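Local coordinates for purine nucleoside phosphorylase (Anopheles gambiae, PDB 2P4S), which catalyses the phosphate-dependent cleavage of inosine and guanosine, and of their 2'-deoxy forms, to free purine base and pentose 1-phosphate for purine salvage, at residues 212-217 against 321-326; 284-289 against 300-305; 325-330 against 346-351. One frame throughout, in Å; residues are numbered along the deposited sequence.

Contact 1. Residues 212-217 against 321-326; sequences GDIMLI and FAFSLI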
loop_
_atom_site.group_PDB
_atom_site.type_symbol
_atom_site.label_atom_id
_atom_site.label_comp_id
_atom_site.label_asym_id
_atom_site.label_seq_id
_atom_site.Cartn_x
_atom_site.Cartn_y
_atom_site.Cartn_z
ATOM N N GLY A 212 -1.757 1.006 -29.313
ATOM C CA GLY A 212 -2.837 1.578 -30.104
ATOM C C GLY A 212 -4.182 0.888 -29.873
ATOM O O GLY A 212 -5.208 1.406 -30.289
ATOM N N ASP A 213 -4.196 -0.271 -29.214
ATOM C CA ASP A 213 -5.462 -0.913 -28.839
ATOM C C ASP A 213 -6.140 -0.066 -27.799
ATOM O O ASP A 213 -5.476 0.656 -27.015
ATOM C CB ASP A 213 -5.206 -2.310 -28.203
ATOM C CG ASP A 213 -4.767 -3.387 -29.229
ATOM O OD1 ASP A 213 -4.697 -3.114 -30.458
ATOM O OD2 ASP A 213 -4.458 -4.523 -28.800
ATOM N N ILE A 214 -7.472 -0.183 -27.754
ATOM C CA ILE A 214 -8.272 0.347 -26.672
ATOM C C ILE A 214 -8.751 -0.839 -25.847
ATOM O O ILE A 214 -9.420 -1.744 -26.369
ATOM C CB ILE A 214 -9.450 1.126 -27.247
ATOM C CG1 ILE A 214 -8.933 2.372 -27.989
ATOM C CG2 ILE A 214 -10.525 1.440 -26.188
ATOM C CD1 ILE A 214 -10.015 3.032 -28.844
ATOM N N MET A 215 -8.389 -0.849 -24.576
ATOM C CA MET A 215 -8.943 -1.797 -23.640
ATOM C C MET A 215 -10.090 -1.189 -22.858
ATOM O O MET A 215 -9.853 -0.329 -22.015
ATOM C CB MET A 215 -7.883 -2.279 -22.652
ATOM C CG MET A 215 -8.355 -3.506 -21.844
ATOM S SD MET A 215 -7.443 -3.720 -20.337
ATOM C CE MET A 215 -8.067 -2.356 -19.310
ATOM N N LEU A 216 -11.317 -1.674 -23.092
ATOM C CA LEU A 216 -12.420 -1.429 -22.148
ATOM C C LEU A 216 -12.023 -1.936 -20.776
ATOM O O LEU A 216 -11.518 -3.038 -20.618
ATOM C CB LEU A 216 -13.726 -2.121 -22.542
ATOM C CG LEU A 216 -14.144 -1.891 -24.003
ATOM C CD1 LEU A 216 -15.344 -2.724 -24.380
ATOM C CD2 LEU A 216 -14.316 -0.375 -24.339
ATOM N N ILE A 217 -12.296 -1.121 -19.774
ATOM C CA ILE A 217 -12.062 -1.538 -18.419
ATOM C C ILE A 217 -13.311 -2.261 -17.967
ATOM O O ILE A 217 -14.414 -1.700 -17.938
ATOM C CB ILE A 217 -11.636 -0.355 -17.506
ATOM C CG1 ILE A 217 -10.436 0.376 -18.143
ATOM C CG2 ILE A 217 -11.361 -0.872 -16.055
ATOM C CD1 ILE A 217 -9.905 1.626 -17.347
ATOM N N PHE A 321 -18.265 4.354 -17.420
ATOM C CA PHE A 321 -17.696 3.693 -18.565
ATOM C C PHE A 321 -16.237 4.174 -18.578
ATOM O O PHE A 321 -15.960 5.346 -18.302
ATOM C CB PHE A 321 -18.411 4.108 -19.873
ATOM C CG PHE A 321 -17.753 3.562 -21.105
ATOM C CD1 PHE A 321 -17.047 4.406 -21.971
ATOM C CD2 PHE A 321 -17.774 2.170 -21.376
ATOM C CE1 PHE A 321 -16.377 3.903 -23.084
ATOM C CE2 PHE A 321 -17.111 1.634 -22.505
ATOM C CZ PHE A 321 -16.425 2.496 -23.374
ATOM N N ALA A 322 -15.303 3.273 -18.843
ATOM C CA ALA A 322 -13.895 3.653 -18.895
ATOM C C ALA A 322 -13.090 2.783 -19.848
ATOM O O ALA A 322 -13.397 1.609 -20.019
ATOM C CB ALA A 322 -13.280 3.591 -17.480
ATOM N N PHE A 323 -12.065 3.369 -20.465
ATOM C CA PHE A 323 -11.101 2.617 -21.264
ATOM C C PHE A 323 -9.682 3.137 -21.143
ATOM O O PHE A 323 -9.471 4.303 -20.831
ATOM C CB PHE A 323 -11.494 2.545 -22.741
ATOM C CG PHE A 323 -11.585 3.870 -23.430
ATOM C CD1 PHE A 323 -10.470 4.425 -24.050
ATOM C CD2 PHE A 323 -12.799 4.540 -23.520
ATOM C CE1 PHE A 323 -10.551 5.607 -24.722
ATOM C CE2 PHE A 323 -12.881 5.746 -24.198
ATOM C CZ PHE A 323 -11.753 6.269 -24.811
ATOM N N SER A 324 -8.735 2.238 -21.434
ATOM C CA SER A 324 -7.318 2.537 -21.558
ATOM C C SER A 324 -6.921 2.477 -23.046
ATOM O O SER A 324 -7.199 1.471 -23.737
ATOM C CB SER A 324 -6.492 1.474 -20.820
ATOM O OG SER A 324 -6.698 1.440 -19.421
ATOM N N LEU A 325 -6.248 3.527 -23.529
ATOM C CA LEU A 325 -5.459 3.415 -24.745
ATOM C C LEU A 325 -4.102 2.795 -24.345
ATOM O O LEU A 325 -3.395 3.346 -23.485
ATOM C CB LEU A 325 -5.246 4.799 -25.379
ATOM C CG LEU A 325 -4.475 4.862 -26.702
ATOM C CD1 LEU A 325 -5.206 4.137 -27.869
ATOM C CD2 LEU A 325 -4.260 6.333 -27.045
ATOM N N ILE A 326 -3.754 1.658 -24.979
ATOM C CA ILE A 326 -2.508 0.967 -24.726
ATOM C C ILE A 326 -1.426 1.719 -25.489
ATOM O O ILE A 326 -1.414 1.725 -26.699
ATOM C CB ILE A 326 -2.590 -0.525 -25.205
ATOM C CG1 ILE A 326 -3.743 -1.259 -24.504
ATOM C CG2 ILE A 326 -1.240 -1.235 -25.068
ATOM C CD1 ILE A 326 -3.656 -1.307 -22.919
HETATM O O HOH W 1 -16.020 0.455 -18.892
#
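Two groups of the 212-217 segment close on the carbonyl oxygen of Ser324: Met215 N donates a hydrogen bond of 2.7 Å to Ser324 O, and the CA-H of Ile214 points at the same oxygen, with CA 3.3 Å from it. This hydrogen bond, supplemented by the weaker CA-H...O contact, sits in the middle of an antiparallel strand pair whose short axes meet at 150°. Ser324 N returns the bond to Met215 O, making Met215 and Ser324 a hydrogen-bonded pair flanked by the non-hydrogen-bonded pairs Ile214-Leu325 and Leu216-Phe323. Pairing carries on past the strand start, where Gly212 N donates to Ile326 O at 2.7 Å, almost straight at 178°. Toward the other end, Ile217 N reaches Ala322 O, and a water accepts from Ala322 N while donating to Ile217 O.

Ile214, Leu216, Phe323 and Leu325 share one face of the sheet. Because CG of Phe323 is tucked between its own N and carbonyl carbon (chi1 61°), the ring rises beside Ile214, whose CG2 meets Phe323 CD1 obliquely at 3.7 Å. Leu216 CD2 likewise touches CZ of Phe321, also at 3.7 Å. Ile217 points toward the other strand, its CD1 3.9 Å from Ala322 CB and 3.8 Å from Ser324 OG; that hydroxyl is hydrogen-bonded to Asn200. Asp213 instead turns its carboxylate to Arg273 and Arg210 N.

In the central sheet, strand 272-279 runs along the far edge of strand 214-221, strand 195-204 pairs with strand 319-329, and helix 253-265 packs on Leu216 and Phe321.

Contact 2. Residues 284-289 against 300-305; sequences NFETVA and DAIGMS. With DIH (7-[[(3R,4R)-3-(hydroxymethyl)-4-oxidanyl-pyrrolidin-1-ium-1-yl]methyl]-3,5-dihydropyrrolo[3,2-d]pyrimidin-4-one), chain F; PO4 (phosphate ion), chain D.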
loop_
_atom_site.group_PDB
_atom_site.type_symbol
_atom_site.label_atom_id
_atom_site.label_comp_id
_atom_site.label_asym_id
_atom_site.label_seq_id
_atom_site.Cartn_x
_atom_site.Cartn_y
_atom_site.Cartn_z
ATOM N N ASN A 284 7.739 6.614 -11.728
ATOM C CA ASN A 284 8.537 5.668 -12.518
ATOM C C ASN A 284 7.634 4.563 -13.118
ATOM O O ASN A 284 6.565 4.240 -12.579
ATOM C CB ASN A 284 9.689 5.091 -11.675
ATOM C CG ASN A 284 9.198 4.249 -10.497
ATOM O OD1 ASN A 284 8.845 4.779 -9.451
ATOM N ND2 ASN A 284 9.150 2.929 -10.681
ATOM N N PHE A 285 8.038 4.009 -14.251
ATOM C CA PHE A 285 7.304 2.875 -14.830
ATOM C C PHE A 285 7.764 1.592 -14.105
ATOM O O PHE A 285 8.708 1.603 -13.314
ATOM C CB PHE A 285 7.512 2.789 -16.365
ATOM C CG PHE A 285 7.023 3.998 -17.123
ATOM C CD1 PHE A 285 5.674 4.200 -17.369
ATOM C CD2 PHE A 285 7.934 4.948 -17.637
ATOM C CE1 PHE A 285 5.211 5.346 -18.083
ATOM C CE2 PHE A 285 7.487 6.078 -18.363
ATOM C CZ PHE A 285 6.099 6.265 -18.567
ATOM N N GLU A 286 7.127 0.475 -14.416
ATOM C CA GLU A 286 7.291 -0.771 -13.663
ATOM C C GLU A 286 8.546 -1.602 -14.022
ATOM O O GLU A 286 8.994 -1.617 -15.164
ATOM C CB GLU A 286 6.042 -1.626 -13.894
ATOM C CG GLU A 286 4.768 -0.988 -13.365
ATOM C CD GLU A 286 4.334 0.270 -14.192
ATOM O OE1 GLU A 286 4.438 0.195 -15.451
ATOM O OE2 GLU A 286 3.905 1.315 -13.584
ATOM N N THR A 287 9.092 -2.303 -13.038
ATOM C CA THR A 287 10.137 -3.296 -13.275
ATOM C C THR A 287 9.565 -4.587 -13.964
ATOM O O THR A 287 8.332 -4.824 -14.020
ATOM C CB THR A 287 10.872 -3.682 -11.979
ATOM O OG1 THR A 287 10.032 -4.522 -11.178
ATOM C CG2 THR A 287 11.292 -2.449 -11.169
ATOM N N VAL A 288 10.476 -5.418 -14.464
ATOM C CA VAL A 288 10.100 -6.667 -15.095
ATOM C C VAL A 288 9.412 -7.544 -14.061
ATOM O O VAL A 288 8.373 -8.109 -14.372
ATOM C CB VAL A 288 11.346 -7.406 -15.706
ATOM C CG1 VAL A 288 11.040 -8.908 -15.988
ATOM C CG2 VAL A 288 11.846 -6.695 -16.973
ATOM N N ALA A 289 9.974 -7.627 -12.844
ATOM C CA ALA A 289 9.414 -8.438 -11.780
ATOM C C ALA A 289 8.003 -7.957 -11.354
ATOM O O ALA A 289 7.163 -8.793 -11.037
ATOM C CB ALA A 289 10.366 -8.481 -10.514
ATOM N N ASP A 300 -4.423 -6.608 -16.789
ATOM C CA ASP A 300 -4.089 -6.488 -18.221
ATOM C C ASP A 300 -3.455 -5.184 -18.609
ATOM O O ASP A 300 -2.706 -5.156 -19.570
ATOM C CB ASP A 300 -5.325 -6.730 -19.118
ATOM C CG ASP A 300 -5.893 -8.093 -18.897
ATOM O OD1 ASP A 300 -5.271 -9.108 -19.340
ATOM O OD2 ASP A 300 -6.898 -8.169 -18.208
ATOM N N ALA A 301 -3.787 -4.109 -17.893
ATOM C CA ALA A 301 -3.352 -2.756 -18.272
ATOM C C ALA A 301 -2.893 -2.021 -17.021
ATOM O O ALA A 301 -3.568 -2.052 -16.022
ATOM C CB ALA A 301 -4.476 -1.955 -18.997
ATOM N N ILE A 302 -1.720 -1.408 -17.089
ATOM C CA ILE A 302 -1.133 -0.743 -15.928
ATOM C C ILE A 302 -1.069 0.761 -16.149
ATOM O O ILE A 302 -0.508 1.224 -17.156
ATOM C CB ILE A 302 0.297 -1.260 -15.592
ATOM C CG1 ILE A 302 0.285 -2.776 -15.242
ATOM C CG2 ILE A 302 0.874 -0.438 -14.392
ATOM C CD1 ILE A 302 1.737 -3.506 -15.373
ATOM N N GLY A 303 -1.631 1.512 -15.207
ATOM C CA GLY A 303 -1.675 2.942 -15.328
ATOM C C GLY A 303 -1.422 3.624 -14.011
ATOM O O GLY A 303 -0.949 2.977 -13.085
ATOM N N MET A 304 -1.761 4.924 -13.931
ATOM C CA MET A 304 -1.552 5.722 -12.710
ATOM C C MET A 304 -2.705 6.679 -12.380
ATOM O O MET A 304 -2.466 7.726 -11.785
ATOM C CB MET A 304 -0.261 6.557 -12.841
ATOM C CG MET A 304 0.993 5.721 -13.137
ATOM S SD MET A 304 2.397 6.776 -13.329
ATOM C CE MET A 304 3.726 5.630 -13.770
ATOM N N SER A 305 -3.955 6.355 -12.737
ATOM C CA SER A 305 -5.053 7.302 -12.523
ATOM C C SER A 305 -6.384 6.566 -12.435
ATOM O O SER A 305 -6.391 5.329 -12.253
ATOM C CB SER A 305 -5.071 8.325 -13.648
ATOM O OG SER A 305 -5.581 7.725 -14.827
HETATM O "O5'" DIH F . 3.761 8.721 -19.451
HETATM C "C5'" DIH F . 3.466 8.717 -18.041
HETATM C "C4'" DIH F . 1.996 9.031 -17.907
HETATM C "C6'" DIH F . 1.133 8.073 -18.759
HETATM C "C3'" DIH F . 1.558 8.868 -16.468
HETATM O "O3'" DIH F . 0.541 9.835 -16.200
HETATM C "C2'" DIH F . 0.912 7.495 -16.442
HETATM N "N1'" DIH F . 0.215 7.446 -17.766
HETATM C C10 DIH F . -0.294 6.091 -18.029
HETATM C C9 DIH F . 0.678 5.034 -18.509
HETATM C C8 DIH F . 1.008 4.777 -19.866
HETATM N N7 DIH F . 1.885 3.736 -19.906
HETATM C C5 DIH F . 2.140 3.306 -18.642
HETATM C C6 DIH F . 2.946 2.195 -18.060
HETATM O O6 DIH F . 3.655 1.397 -18.800
HETATM N N1 DIH F . 2.897 2.087 -16.716
HETATM C C2 DIH F . 2.171 2.918 -15.909
HETATM N N3 DIH F . 1.407 3.907 -16.400
HETATM C C4 DIH F . 1.386 4.099 -17.761
HETATM P P PO4 D . -3.185 9.148 -17.600
HETATM O O1 PO4 D . -3.692 8.843 -18.973
HETATM O O2 PO4 D . -3.799 10.476 -17.154
HETATM O O3 PO4 D . -3.558 8.131 -16.587
HETATM O O4 PO4 D . -1.689 9.224 -17.673
#
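No hydrogen bond joins the two segments; the CA atoms of Glu286 and Ile302 stand 8.7 Å apart, and side chains with the bound inhibitor DIH fill the gap. Glu286 bends at chi2 (70°), bringing its carboxylate back along Ile302, with CD 3.5 Å from Ile302 CG2. From there OE1 accepts a nearly straight hydrogen bond (174°) from N1 of DIH at 2.7 Å, while OE2 lies 3.3 Å from C2 of DIH. Met304 runs out straight beyond CG alongside the ligand: its SD is 3.5 Å from C2' in the pyrrolidine ring, and its CE goes on to Asn284 O at 3.4 Å. The Phe285 ring approaches the base obliquely, CD1 being 3.5 Å from C6 of DIH, and O5' of the ligand sits in plane at the ring's edge. Ser305, beyond Met304, donates from OG to phosphate O3 at 2.7 Å. Asn284 is held by Asn230 of a neighbouring subunit, so the pocket wall is tied to the trimer interface. A carboxylate accepting from N1-H suits 6-oxopurines, consistent with an enzyme that splits inosine and guanosine but not adenosine, whose N1 carries no hydrogen.

Contact 3. Residues 325-330 against 346-351; sequences LITNMC and VGVGKN. With DIH (7-[[(3R,4R)-3-(hydroxymethyl)-4-oxidanyl-pyrrolidin-1-ium-1-yl]methyl]-3,5-dihydropyrrolo[3,2-d]pyrimidin-4-one), chain F.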
loop_
_atom_site.group_PDB
_atom_site.type_symbol
_atom_site.label_atom_id
_atom_site.label_comp_id
_atom_site.label_asym_id
_atom_site.label_seq_id
_atom_site.Cartn_x
_atom_site.Cartn_y
_atom_site.Cartn_z
ATOM N N LEU A 325 -6.248 3.527 -23.529
ATOM C CA LEU A 325 -5.459 3.415 -24.745
ATOM C C LEU A 325 -4.102 2.795 -24.345
ATOM O O LEU A 325 -3.395 3.346 -23.485
ATOM C CB LEU A 325 -5.246 4.799 -25.379
ATOM C CG LEU A 325 -4.475 4.862 -26.702
ATOM C CD1 LEU A 325 -5.206 4.137 -27.869
ATOM C CD2 LEU A 325 -4.260 6.333 -27.045
ATOM N N ILE A 326 -3.754 1.658 -24.979
ATOM C CA ILE A 326 -2.508 0.967 -24.726
ATOM C C ILE A 326 -1.426 1.719 -25.489
ATOM O O ILE A 326 -1.414 1.725 -26.699
ATOM C CB ILE A 326 -2.590 -0.525 -25.205
ATOM C CG1 ILE A 326 -3.743 -1.259 -24.504
ATOM C CG2 ILE A 326 -1.240 -1.235 -25.068
ATOM C CD1 ILE A 326 -3.656 -1.307 -22.919
ATOM N N THR A 327 -0.505 2.377 -24.778
ATOM C CA THR A 327 0.375 3.368 -25.419
ATOM C C THR A 327 1.765 2.793 -25.563
ATOM O O THR A 327 2.631 3.378 -26.185
ATOM C CB THR A 327 0.415 4.688 -24.613
ATOM O OG1 THR A 327 0.616 4.393 -23.217
ATOM C CG2 THR A 327 -0.901 5.427 -24.769
ATOM N N ASN A 328 1.961 1.621 -24.983
ATOM C CA ASN A 328 3.248 1.000 -24.897
ATOM C C ASN A 328 3.002 -0.335 -24.274
ATOM O O ASN A 328 2.049 -0.502 -23.490
ATOM C CB ASN A 328 4.257 1.799 -24.034
ATOM C CG ASN A 328 3.764 2.026 -22.596
ATOM O OD1 ASN A 328 2.796 2.805 -22.358
ATOM N ND2 ASN A 328 4.429 1.367 -21.630
ATOM N N MET A 329 3.867 -1.278 -24.624
ATOM C CA MET A 329 3.837 -2.594 -24.035
ATOM C C MET A 329 4.685 -2.521 -22.779
ATOM O O MET A 329 5.705 -1.835 -22.763
ATOM C CB MET A 329 4.368 -3.665 -25.039
ATOM C CG MET A 329 3.447 -3.907 -26.270
ATOM S SD MET A 329 1.673 -4.031 -25.838
ATOM C CE MET A 329 1.604 -5.637 -25.036
ATOM N N CYS A 330 4.234 -3.172 -21.711
ATOM C CA CYS A 330 5.051 -3.282 -20.502
ATOM C C CYS A 330 6.281 -4.142 -20.836
ATOM O O CYS A 330 6.184 -5.093 -21.631
ATOM C CB CYS A 330 4.258 -3.958 -19.394
ATOM S SG CYS A 330 2.946 -2.953 -18.770
ATOM N N VAL A 346 1.982 10.083 -25.330
ATOM C CA VAL A 346 1.013 11.095 -25.671
ATOM C C VAL A 346 0.804 11.056 -27.185
ATOM O O VAL A 346 -0.317 11.139 -27.632
ATOM C CB VAL A 346 1.473 12.513 -25.160
ATOM C CG1 VAL A 346 0.525 13.630 -25.602
ATOM C CG2 VAL A 346 1.621 12.486 -23.625
ATOM N N GLY A 347 1.887 10.879 -27.953
ATOM C CA GLY A 347 1.814 10.715 -29.417
ATOM C C GLY A 347 0.910 9.607 -29.957
ATOM O O GLY A 347 0.336 9.739 -31.038
ATOM N N VAL A 348 0.792 8.498 -29.235
ATOM C CA VAL A 348 -0.044 7.371 -29.662
ATOM C C VAL A 348 -1.536 7.825 -29.752
ATOM O O VAL A 348 -2.237 7.521 -30.745
ATOM C CB VAL A 348 0.151 6.145 -28.712
ATOM C CG1 VAL A 348 -0.847 5.010 -29.013
ATOM C CG2 VAL A 348 1.581 5.622 -28.779
ATOM N N GLY A 349 -2.003 8.543 -28.736
ATOM C CA GLY A 349 -3.332 9.131 -28.756
ATOM C C GLY A 349 -3.581 10.237 -29.763
ATOM O O GLY A 349 -4.653 10.256 -30.390
ATOM N N LYS A 350 -2.610 11.158 -29.912
ATOM C CA LYS A 350 -2.645 12.234 -30.916
ATOM C C LYS A 350 -2.769 11.637 -32.290
ATOM O O LYS A 350 -3.537 12.140 -33.103
ATOM C CB LYS A 350 -1.377 13.103 -30.916
ATOM C CG LYS A 350 -0.962 13.638 -29.541
ATOM C CD LYS A 350 0.391 14.450 -29.577
ATOM C CE LYS A 350 0.120 15.959 -29.438
ATOM N NZ LYS A 350 -0.658 16.240 -28.169
ATOM N N ASN A 351 -2.006 10.575 -32.543
ATOM C CA ASN A 351 -2.090 9.853 -33.816
ATOM C C ASN A 351 -3.432 9.116 -34.054
ATOM O O ASN A 351 -3.669 8.611 -35.155
ATOM C CB ASN A 351 -0.886 8.894 -34.016
ATOM C CG ASN A 351 0.462 9.642 -34.102
ATOM O OD1 ASN A 351 0.524 10.812 -34.500
ATOM N ND2 ASN A 351 1.537 8.967 -33.697
HETATM O "O5'" DIH F . 3.761 8.721 -19.451
HETATM C "C5'" DIH F . 3.466 8.717 -18.041
HETATM C "C4'" DIH F . 1.996 9.031 -17.907
HETATM C "C6'" DIH F . 1.133 8.073 -18.759
HETATM C "C3'" DIH F . 1.558 8.868 -16.468
HETATM O "O3'" DIH F . 0.541 9.835 -16.200
HETATM C "C2'" DIH F . 0.912 7.495 -16.442
HETATM N "N1'" DIH F . 0.215 7.446 -17.766
HETATM C C10 DIH F . -0.294 6.091 -18.029
HETATM C C9 DIH F . 0.678 5.034 -18.509
HETATM C C8 DIH F . 1.008 4.777 -19.866
HETATM N N7 DIH F . 1.885 3.736 -19.906
HETATM C C5 DIH F . 2.140 3.306 -18.642
HETATM C C6 DIH F . 2.946 2.195 -18.060
HETATM O O6 DIH F . 3.655 1.397 -18.800
HETATM N N1 DIH F . 2.897 2.087 -16.716
HETATM C C2 DIH F . 2.171 2.918 -15.909
HETATM N N3 DIH F . 1.407 3.907 -16.400
HETATM C C4 DIH F . 1.386 4.099 -17.761
#
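Val348 and Gly349 pack against Thr327 and Leu325 by van der Waals contact, with Leu325 CD2 and Val348 CG1 as the apolar pair. The helix segment 346-350 passes the strand 325-327 with axes 8.2 Å apart at their closest and 131° between directions, and it does so without a hydrogen bond between the two segments. Val348 CG2 comes to 3.6 Å from Thr327 O, CG1 lies toward Ile326 O and Leu325, and CB faces the methyl CG2 of Thr327 at 4.1 Å. One residue further along the helix, Gly349 CA takes Leu325 CD2 at 3.4 Å, a tight fit at a residue that has no side chain of its own. Val211 also packs on Val348.

The hydrogen bonds lie on the other side of Thr327, in the pocket. With CG between its backbone N and carbonyl carbon (chi1 58°), Asn328 sets its amide at N7 and O6 of the inhibitor DIH. Asn328 OD1 is gripped twice: Thr327 OG1 donates to it at 2.8 Å, in the plane of the Asn328 side-chain carbonyl, and N7 of DIH donates to it, also at 2.8 Å. The neighbouring ND2 gives a third bond, 2.9 Å long and close to straight (171°), to O6 of DIH. Thr327 OG1 also bonds weakly to Ala202 O.

N7 of DIH is a donor and O6 an acceptor, so OD1 faces N7 and ND2 faces O6; the Thr327 hydroxyl agrees with that setting. In a natural nucleoside N7 has no hydrogen, so this setting would probably favour protonation of N7 as the purine leaves, consistent with the role usually given to this asparagine in trimeric phosphorylases.

The three contacts lie close together around one mixed sheet. Contacts 1 and 3 share Leu325 and Ile326 on strand 319-329, with centres about 10 Å apart: contact 1 pairs that strand with strand 214-221, and contact 3 packs helix 342-350 on it toward its C-terminal end. Along the chain, contact 2 falls between the two segments of contact 1 and closes before contact 3 opens; its centre is about 15 Å from that of contact 1 and 14 Å from that of contact 3. Ala301 packs on Met215 and Ile326, and Ile302 on Cys330. Glu286 of contact 2 and Asn328 of contact 3 thus bind different edges of the same base, with the sheet pairing of contact 1 next to them.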